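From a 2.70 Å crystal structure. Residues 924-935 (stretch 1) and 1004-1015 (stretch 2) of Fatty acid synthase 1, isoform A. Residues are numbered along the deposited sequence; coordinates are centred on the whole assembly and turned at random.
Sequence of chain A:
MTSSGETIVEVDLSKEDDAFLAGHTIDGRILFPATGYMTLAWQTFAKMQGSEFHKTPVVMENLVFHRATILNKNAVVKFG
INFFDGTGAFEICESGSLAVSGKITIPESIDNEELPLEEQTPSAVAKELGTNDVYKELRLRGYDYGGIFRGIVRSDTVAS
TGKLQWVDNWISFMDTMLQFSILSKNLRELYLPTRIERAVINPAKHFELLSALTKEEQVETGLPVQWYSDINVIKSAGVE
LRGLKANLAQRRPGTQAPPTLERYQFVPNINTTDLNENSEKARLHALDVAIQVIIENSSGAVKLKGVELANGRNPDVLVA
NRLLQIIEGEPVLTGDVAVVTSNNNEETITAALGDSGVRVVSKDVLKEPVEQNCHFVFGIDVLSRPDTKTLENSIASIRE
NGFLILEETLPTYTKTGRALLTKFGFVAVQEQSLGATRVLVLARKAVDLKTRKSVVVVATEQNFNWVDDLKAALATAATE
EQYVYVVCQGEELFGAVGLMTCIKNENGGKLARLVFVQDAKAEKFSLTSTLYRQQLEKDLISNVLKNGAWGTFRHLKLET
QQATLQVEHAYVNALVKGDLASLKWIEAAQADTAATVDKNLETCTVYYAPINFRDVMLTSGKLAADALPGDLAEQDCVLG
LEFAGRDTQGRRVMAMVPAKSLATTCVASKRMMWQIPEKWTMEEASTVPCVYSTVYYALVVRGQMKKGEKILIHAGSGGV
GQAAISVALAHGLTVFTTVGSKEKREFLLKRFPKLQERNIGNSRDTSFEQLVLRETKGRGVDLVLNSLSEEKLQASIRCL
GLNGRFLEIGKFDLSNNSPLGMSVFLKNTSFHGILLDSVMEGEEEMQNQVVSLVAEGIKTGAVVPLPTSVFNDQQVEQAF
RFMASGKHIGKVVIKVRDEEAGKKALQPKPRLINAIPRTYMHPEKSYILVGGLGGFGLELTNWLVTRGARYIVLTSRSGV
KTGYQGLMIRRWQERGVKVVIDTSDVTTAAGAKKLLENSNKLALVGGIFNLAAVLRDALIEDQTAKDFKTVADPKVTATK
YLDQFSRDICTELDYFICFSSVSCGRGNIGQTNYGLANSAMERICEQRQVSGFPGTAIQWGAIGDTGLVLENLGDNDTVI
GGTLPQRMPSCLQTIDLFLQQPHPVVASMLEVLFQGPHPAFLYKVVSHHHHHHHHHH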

ATOM      1  N   GLU A 924      32.262 -32.860 -24.953  1.00 42.83           N
ATOM      2  CA  GLU A 924      32.371 -33.243 -26.358  1.00 49.58           C
ATOM      3  C   GLU A 924      32.541 -34.752 -26.515  1.00 43.88           C
ATOM      4  O   GLU A 924      33.031 -35.226 -27.541  1.00 44.28           O
ATOM      5  CB  GLU A 924      33.542 -32.514 -27.019  1.00 61.11           C
ATOM      6  CG  GLU A 924      33.394 -31.001 -27.030  1.00 69.82           C
ATOM      7  CD  GLU A 924      34.548 -30.305 -27.720  1.00 76.52           C
ATOM      8  OE1 GLU A 924      35.577 -30.964 -27.977  1.00 80.74           O
ATOM      9  OE2 GLU A 924      34.425 -29.096 -28.006  1.00 77.78           O
ATOM     10  N   LYS A 925      32.130 -35.500 -25.495  1.00 46.38           N
ATOM     11  CA  LYS A 925      32.175 -36.957 -25.537  1.00 42.83           C
ATOM     12  C   LYS A 925      30.773 -37.524 -25.349  1.00 39.69           C
ATOM     13  O   LYS A 925      29.881 -36.834 -24.850  1.00 40.21           O
ATOM     14  CB  LYS A 925      33.113 -37.498 -24.455  1.00 42.35           C
ATOM     15  CG  LYS A 925      34.576 -37.147 -24.668  1.00 43.51           C
ATOM     16  CD  LYS A 925      35.468 -37.851 -23.657  1.00 43.70           C
ATOM     17  CE  LYS A 925      36.936 -37.590 -23.935  1.00 45.49           C
ATOM     18  NZ  LYS A 925      37.821 -38.313 -22.985  1.00 47.59           N
ATOM     19  N   SER A 926      30.583 -38.777 -25.750  1.00 37.73           N
ATOM     20  CA  SER A 926      29.295 -39.440 -25.580  1.00 34.36           C
ATOM     21  C   SER A 926      29.357 -40.383 -24.388  1.00 32.24           C
ATOM     22  O   SER A 926      30.439 -40.804 -23.972  1.00 32.18           O
ATOM     23  CB  SER A 926      28.899 -40.205 -26.845  1.00 37.67           C
ATOM     24  OG  SER A 926      29.887 -41.150 -27.212  1.00 39.32           O
ATOM     25  N   TYR A 927      28.195 -40.705 -23.832  1.00 33.38           N
ATOM     26  CA  TYR A 927      28.122 -41.602 -22.687  1.00 36.48           C
ATOM     27  C   TYR A 927      26.984 -42.593 -22.863  1.00 37.92           C
ATOM     28  O   TYR A 927      25.807 -42.224 -22.915  1.00 37.94           O
ATOM     29  CB  TYR A 927      27.977 -40.801 -21.396  1.00 32.04           C
ATOM     30  CG  TYR A 927      29.196 -39.949 -21.150  1.00 32.10           C
ATOM     31  CD1 TYR A 927      30.308 -40.470 -20.504  1.00 32.83           C
ATOM     32  CD2 TYR A 927      29.254 -38.638 -21.604  1.00 32.74           C
ATOM     33  CE1 TYR A 927      31.435 -39.701 -20.294  1.00 35.08           C
ATOM     34  CE2 TYR A 927      30.374 -37.861 -21.402  1.00 33.33           C
ATOM     35  CZ  TYR A 927      31.465 -38.394 -20.749  1.00 35.01           C
ATOM     36  OH  TYR A 927      32.583 -37.611 -20.555  1.00 34.08           O
ATOM     37  N   ILE A 928      27.367 -43.860 -22.976  1.00 32.76           N
ATOM     38  CA  ILE A 928      26.435 -44.942 -23.229  1.00 33.09           C
ATOM     39  C   ILE A 928      25.966 -45.523 -21.910  1.00 33.58           C
ATOM     40  O   ILE A 928      26.777 -45.893 -21.067  1.00 34.40           O
ATOM     41  CB  ILE A 928      27.080 -46.027 -24.106  1.00 34.97           C
ATOM     42  CG1 ILE A 928      27.588 -45.425 -25.417  1.00 35.35           C
ATOM     43  CG2 ILE A 928      26.088 -47.151 -24.392  1.00 35.09           C
ATOM     44  CD1 ILE A 928      28.552 -46.326 -26.158  1.00 36.57           C
ATOM     45  N   LEU A 929      24.652 -45.589 -21.733  1.00 39.89           N
ATOM     46  CA  LEU A 929      24.071 -46.220 -20.557  1.00 40.97           C
ATOM     47  C   LEU A 929      23.229 -47.418 -20.975  1.00 42.29           C
ATOM     48  O   LEU A 929      22.117 -47.258 -21.481  1.00 43.26           O
ATOM     49  CB  LEU A 929      23.224 -45.223 -19.762  1.00 40.73           C
ATOM     50  CG  LEU A 929      23.999 -44.124 -19.025  1.00 40.48           C
ATOM     51  CD1 LEU A 929      24.396 -42.994 -19.959  1.00 38.45           C
ATOM     52  CD2 LEU A 929      23.186 -43.591 -17.863  1.00 40.30           C
ATOM     53  N   VAL A 930      23.771 -48.616 -20.775  1.00 31.70           N
ATOM     54  CA  VAL A 930      23.052 -49.837 -21.107  1.00 32.41           C
ATOM     55  C   VAL A 930      21.944 -50.027 -20.086  1.00 32.41           C
ATOM     56  O   VAL A 930      22.205 -50.088 -18.886  1.00 32.02           O
ATOM     57  CB  VAL A 930      23.989 -51.057 -21.147  1.00 32.69           C
ATOM     58  CG1 VAL A 930      23.230 -52.302 -21.586  1.00 33.56           C
ATOM     59  CG2 VAL A 930      25.162 -50.800 -22.079  1.00 32.73           C
ATOM     60  N   GLY A 931      20.713 -50.148 -20.571  1.00 33.00           N
ATOM     61  CA  GLY A 931      19.548 -50.131 -19.705  1.00 34.16           C
ATOM     62  C   GLY A 931      19.340 -48.737 -19.146  1.00 35.87           C
ATOM     63  O   GLY A 931      18.995 -48.557 -17.978  1.00 36.63           O
ATOM     64  N   GLY A 932      19.541 -47.742 -20.001  1.00 37.85           N
ATOM     65  CA  GLY A 932      19.558 -46.362 -19.561  1.00 36.90           C
ATOM     66  C   GLY A 932      18.206 -45.738 -19.272  1.00 37.32           C
ATOM     67  O   GLY A 932      18.145 -44.680 -18.648  1.00 36.99           O
ATOM     68  N   LEU A 933      17.126 -46.383 -19.703  1.00 32.49           N
ATOM     69  CA  LEU A 933      15.790 -45.815 -19.527  1.00 35.92           C
ATOM     70  C   LEU A 933      15.080 -46.365 -18.290  1.00 40.67           C
ATOM     71  O   LEU A 933      13.949 -45.976 -17.993  1.00 42.86           O
ATOM     72  CB  LEU A 933      14.932 -46.063 -20.771  1.00 36.34           C
ATOM     73  CG  LEU A 933      15.169 -45.148 -21.979  1.00 33.92           C
ATOM     74  CD1 LEU A 933      14.247 -45.532 -23.119  1.00 35.16           C
ATOM     75  CD2 LEU A 933      14.974 -43.676 -21.629  1.00 33.33           C
ATOM     76  N   GLY A 934      15.738 -47.265 -17.569  1.00 32.84           N
ATOM     77  CA  GLY A 934      15.214 -47.740 -16.302  1.00 33.06           C
ATOM     78  C   GLY A 934      15.301 -46.645 -15.256  1.00 32.32           C
ATOM     79  O   GLY A 934      15.874 -45.583 -15.510  1.00 31.61           O
ATOM     80  N   GLY A 935      14.710 -46.885 -14.090  1.00 42.78           N
ATOM     81  CA  GLY A 935      14.721 -45.905 -13.020  1.00 41.48           C
ATOM     82  C   GLY A 935      16.114 -45.393 -12.711  1.00 38.64           C
ATOM     83  O   GLY A 935      16.370 -44.192 -12.754  1.00 38.38           O
TER
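Stretch 2 (1004-1015) LVGGIFNLAAVL

Stretch 2 lies beside stretch 1 as a neighbouring strand of a parallel β-sheet. The strand through Ser 926 to Val 930 and the strand that ends at Leu 1011 run in the same direction, their axes only 9° apart and 4.8 Å from each other at closest approach. Ser 926 pairs with Val 1005, and then the register slips by one residue: Tyr 927 faces Gly 1007, Ile 928 faces Ile 1008, Leu 929 faces Phe 1009 and Val 930 faces Asn 1010. The extra residue, Gly 1006, forms a β-bulge, and its phi/psi of -105/-24° departs from the extended conformation of its neighbours.

Backbone hydrogen bonds hold the pair together in the alternating pattern of parallel strands, in which one residue donates and accepts on the same edge. Ser 926 N donates to Leu 1004 O at 2.9 Å, and Gly 1006 N donates to Ser 926 O at 2.8 Å, almost linearly. Beyond the bulge, Ile 928 N reaches Gly 1007 O at 3.1 Å, while Phe 1009 N binds Ile 928 O at 2.8 Å. Val 930 N then donates to Phe 1009 O at 2.8 Å. The last bond, Leu 1011 N to Val 930 O at 3.2 Å, is weak, its angle of 126° marking the place where the ladder ends. CA-H...O contacts supplement the ladder, as between Leu 929 CA and Phe 1009 O at 3.5 Å.

The side chains divide between the two faces of the sheet. On one, Ile 928 CD1 packs 4.1 Å from Val 1005 CG2 and 4.3 Å from Ile 1008 CG1; branched aliphatic residues suit an extended backbone and fill this buried layer. Ser 926 shares the face, and its small side chain lets OG come within 3.4 Å of Val 1005 CG2. Farther along, Val 930 CG2 lies 3.8 Å from Asn 1010 ND2. On the other face, aromatic and aliphatic groups meet: Phe 1009 CE2 is 4.0 Å from Tyr 927 CD1, which lies at the edge of the phenylalanine ring, and Phe 1009 CD2 is 4.1 Å from Leu 929 CG.

Glycines occupy the places where space is short. The Tyr 927 ring leans over the bulge, with CD1 3.3 Å from Gly 1007 N and CE1 3.5 Å from Gly 1006 C. A CB on Gly 1007 would clash with Tyr 927 CD1; one on Gly 1006 would strike Lys 925 CD and Tyr 927 OH.

After Val 930, stretch 1 folds through a type II turn from Leu 929 to Gly 932 and a type I turn from Gly 931 to Gly 934, the N-cap position before a helix. The positive phi of Gly 931 favours glycine, and its O contacts Leu 1011 CD1 at 3.3 Å. Gly 934 CA rests 3.7 Å from Val 1014 CG1, and a CB there would collide with that methyl, although Val 1014 itself is poorly ordered.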

ATOM      1  N   LEU A1004      33.063 -38.928 -29.592  1.00 37.35           N
ATOM      2  CA  LEU A1004      33.950 -39.932 -29.026  1.00 36.96           C
ATOM      3  C   LEU A1004      33.469 -40.352 -27.644  1.00 43.58           C
ATOM      4  O   LEU A1004      33.224 -39.512 -26.775  1.00 43.27           O
ATOM      5  CB  LEU A1004      35.382 -39.408 -28.966  1.00 37.56           C
ATOM      6  CG  LEU A1004      35.985 -39.055 -30.330  1.00 40.97           C
ATOM      7  CD1 LEU A1004      37.383 -38.492 -30.173  1.00 42.02           C
ATOM      8  CD2 LEU A1004      35.997 -40.255 -31.264  1.00 40.32           C
ATOM      9  N   VAL A1005      33.332 -41.661 -27.457  1.00 43.90           N
ATOM     10  CA  VAL A1005      32.817 -42.226 -26.217  1.00 41.08           C
ATOM     11  C   VAL A1005      33.766 -41.936 -25.059  1.00 39.44           C
ATOM     12  O   VAL A1005      34.965 -42.211 -25.138  1.00 39.19           O
ATOM     13  CB  VAL A1005      32.575 -43.740 -26.364  1.00 42.28           C
ATOM     14  CG1 VAL A1005      32.044 -44.336 -25.065  1.00 43.65           C
ATOM     15  CG2 VAL A1005      31.613 -44.013 -27.503  1.00 42.70           C
ATOM     16  N   GLY A1006      33.219 -41.360 -23.993  1.00 35.56           N
ATOM     17  CA  GLY A1006      33.993 -41.044 -22.806  1.00 33.44           C
ATOM     18  C   GLY A1006      33.722 -42.005 -21.664  1.00 34.42           C
ATOM     19  O   GLY A1006      34.561 -42.181 -20.779  1.00 36.33           O
ATOM     20  N   GLY A1007      32.550 -42.634 -21.684  1.00 31.48           N
ATOM     21  CA  GLY A1007      32.164 -43.551 -20.629  1.00 31.03           C
ATOM     22  C   GLY A1007      31.092 -44.542 -21.045  1.00 31.17           C
ATOM     23  O   GLY A1007      30.223 -44.234 -21.862  1.00 31.13           O
ATOM     24  N   ILE A1008      31.168 -45.741 -20.471  1.00 32.88           N
ATOM     25  CA  ILE A1008      30.183 -46.791 -20.692  1.00 31.25           C
ATOM     26  C   ILE A1008      29.676 -47.259 -19.337  1.00 30.61           C
ATOM     27  O   ILE A1008      30.457 -47.657 -18.476  1.00 30.57           O
ATOM     28  CB  ILE A1008      30.781 -47.957 -21.515  1.00 31.60           C
ATOM     29  CG1 ILE A1008      31.090 -47.488 -22.936  1.00 32.16           C
ATOM     30  CG2 ILE A1008      29.833 -49.167 -21.535  1.00 31.79           C
ATOM     31  CD1 ILE A1008      31.828 -48.503 -23.782  1.00 32.84           C
ATOM     32  N   PHE A1009      28.366 -47.187 -19.145  1.00 30.45           N
ATOM     33  CA  PHE A1009      27.748 -47.592 -17.890  1.00 34.16           C
ATOM     34  C   PHE A1009      26.809 -48.771 -18.114  1.00 34.74           C
ATOM     35  O   PHE A1009      25.868 -48.688 -18.902  1.00 34.19           O
ATOM     36  CB  PHE A1009      26.995 -46.417 -17.255  1.00 33.14           C
ATOM     37  CG  PHE A1009      27.835 -45.185 -17.085  1.00 30.85           C
ATOM     38  CD1 PHE A1009      28.499 -44.941 -15.893  1.00 31.43           C
ATOM     39  CD2 PHE A1009      27.963 -44.270 -18.114  1.00 30.05           C
ATOM     40  CE1 PHE A1009      29.275 -43.807 -15.733  1.00 30.02           C
ATOM     41  CE2 PHE A1009      28.740 -43.136 -17.960  1.00 29.69           C
ATOM     42  CZ  PHE A1009      29.396 -42.905 -16.769  1.00 29.42           C
ATOM     43  N   ASN A1010      27.092 -49.876 -17.432  1.00 37.68           N
ATOM     44  CA  ASN A1010      26.298 -51.089 -17.561  1.00 44.69           C
ATOM     45  C   ASN A1010      25.366 -51.212 -16.369  1.00 42.85           C
ATOM     46  O   ASN A1010      25.803 -51.142 -15.220  1.00 44.15           O
ATOM     47  CB  ASN A1010      27.199 -52.318 -17.662  1.00 53.12           C
ATOM     48  CG  ASN A1010      28.106 -52.272 -18.871  1.00 57.51           C
ATOM     49  OD1 ASN A1010      29.206 -51.720 -18.815  1.00 58.52           O
ATOM     50  ND2 ASN A1010      27.646 -52.848 -19.977  1.00 59.33           N
ATOM     51  N   LEU A1011      24.081 -51.399 -16.648  1.00 40.40           N
ATOM     52  CA  LEU A1011      23.073 -51.414 -15.598  1.00 40.94           C
ATOM     53  C   LEU A1011      22.325 -52.741 -15.536  1.00 45.53           C
ATOM     54  O   LEU A1011      21.470 -53.029 -16.373  1.00 43.22           O
ATOM     55  CB  LEU A1011      22.091 -50.260 -15.810  1.00 38.71           C
ATOM     56  CG  LEU A1011      22.764 -48.906 -16.065  1.00 39.72           C
ATOM     57  CD1 LEU A1011      21.744 -47.811 -16.283  1.00 41.28           C
ATOM     58  CD2 LEU A1011      23.695 -48.530 -14.923  1.00 42.17           C
ATOM     59  N   ALA A1012      22.669 -53.550 -14.539  1.00 83.25           N
ATOM     60  CA  ALA A1012      21.925 -54.765 -14.232  1.00 86.73           C
ATOM     61  C   ALA A1012      20.913 -54.491 -13.122  1.00 90.57           C
ATOM     62  O   ALA A1012      20.198 -55.393 -12.687  1.00 85.40           O
ATOM     63  CB  ALA A1012      22.872 -55.882 -13.822  1.00 83.87           C
ATOM     64  N   ALA A1013      20.873 -53.246 -12.655  1.00 89.17           N
ATOM     65  CA  ALA A1013      20.028 -52.879 -11.524  1.00 89.90           C
ATOM     66  C   ALA A1013      18.570 -52.676 -11.926  1.00 98.43           C
ATOM     67  O   ALA A1013      17.679 -52.725 -11.081  1.00100.47           O
ATOM     68  CB  ALA A1013      20.566 -51.619 -10.865  1.00 84.15           C
ATOM     69  N   VAL A1014      18.330 -52.445 -13.212  1.00103.00           N
ATOM     70  CA  VAL A1014      16.979 -52.168 -13.693  1.00107.55           C
ATOM     71  C   VAL A1014      16.211 -53.478 -13.819  1.00106.78           C
ATOM     72  O   VAL A1014      16.802 -54.528 -14.062  1.00107.50           O
ATOM     73  CB  VAL A1014      16.994 -51.396 -15.031  1.00110.03           C
ATOM     74  CG1 VAL A1014      17.720 -50.064 -14.866  1.00107.49           C
ATOM     75  CG2 VAL A1014      17.630 -52.231 -16.141  1.00112.08           C
ATOM     76  N   LEU A1015      14.895 -53.414 -13.650  1.00101.55           N
ATOM     77  CA  LEU A1015      14.069 -54.614 -13.702  1.00101.90           C
ATOM     78  C   LEU A1015      12.598 -54.254 -13.875  1.00104.52           C
ATOM     79  O   LEU A1015      12.077 -53.370 -13.192  1.00105.39           O
ATOM     80  CB  LEU A1015      14.265 -55.444 -12.432  1.00 99.36           C
ATOM     81  CG  LEU A1015      13.959 -56.944 -12.477  1.00 98.32           C
ATOM     82  CD1 LEU A1015      14.692 -57.648 -13.614  1.00 97.95           C
ATOM     83  CD2 LEU A1015      14.318 -57.581 -11.143  1.00 96.45           C
TER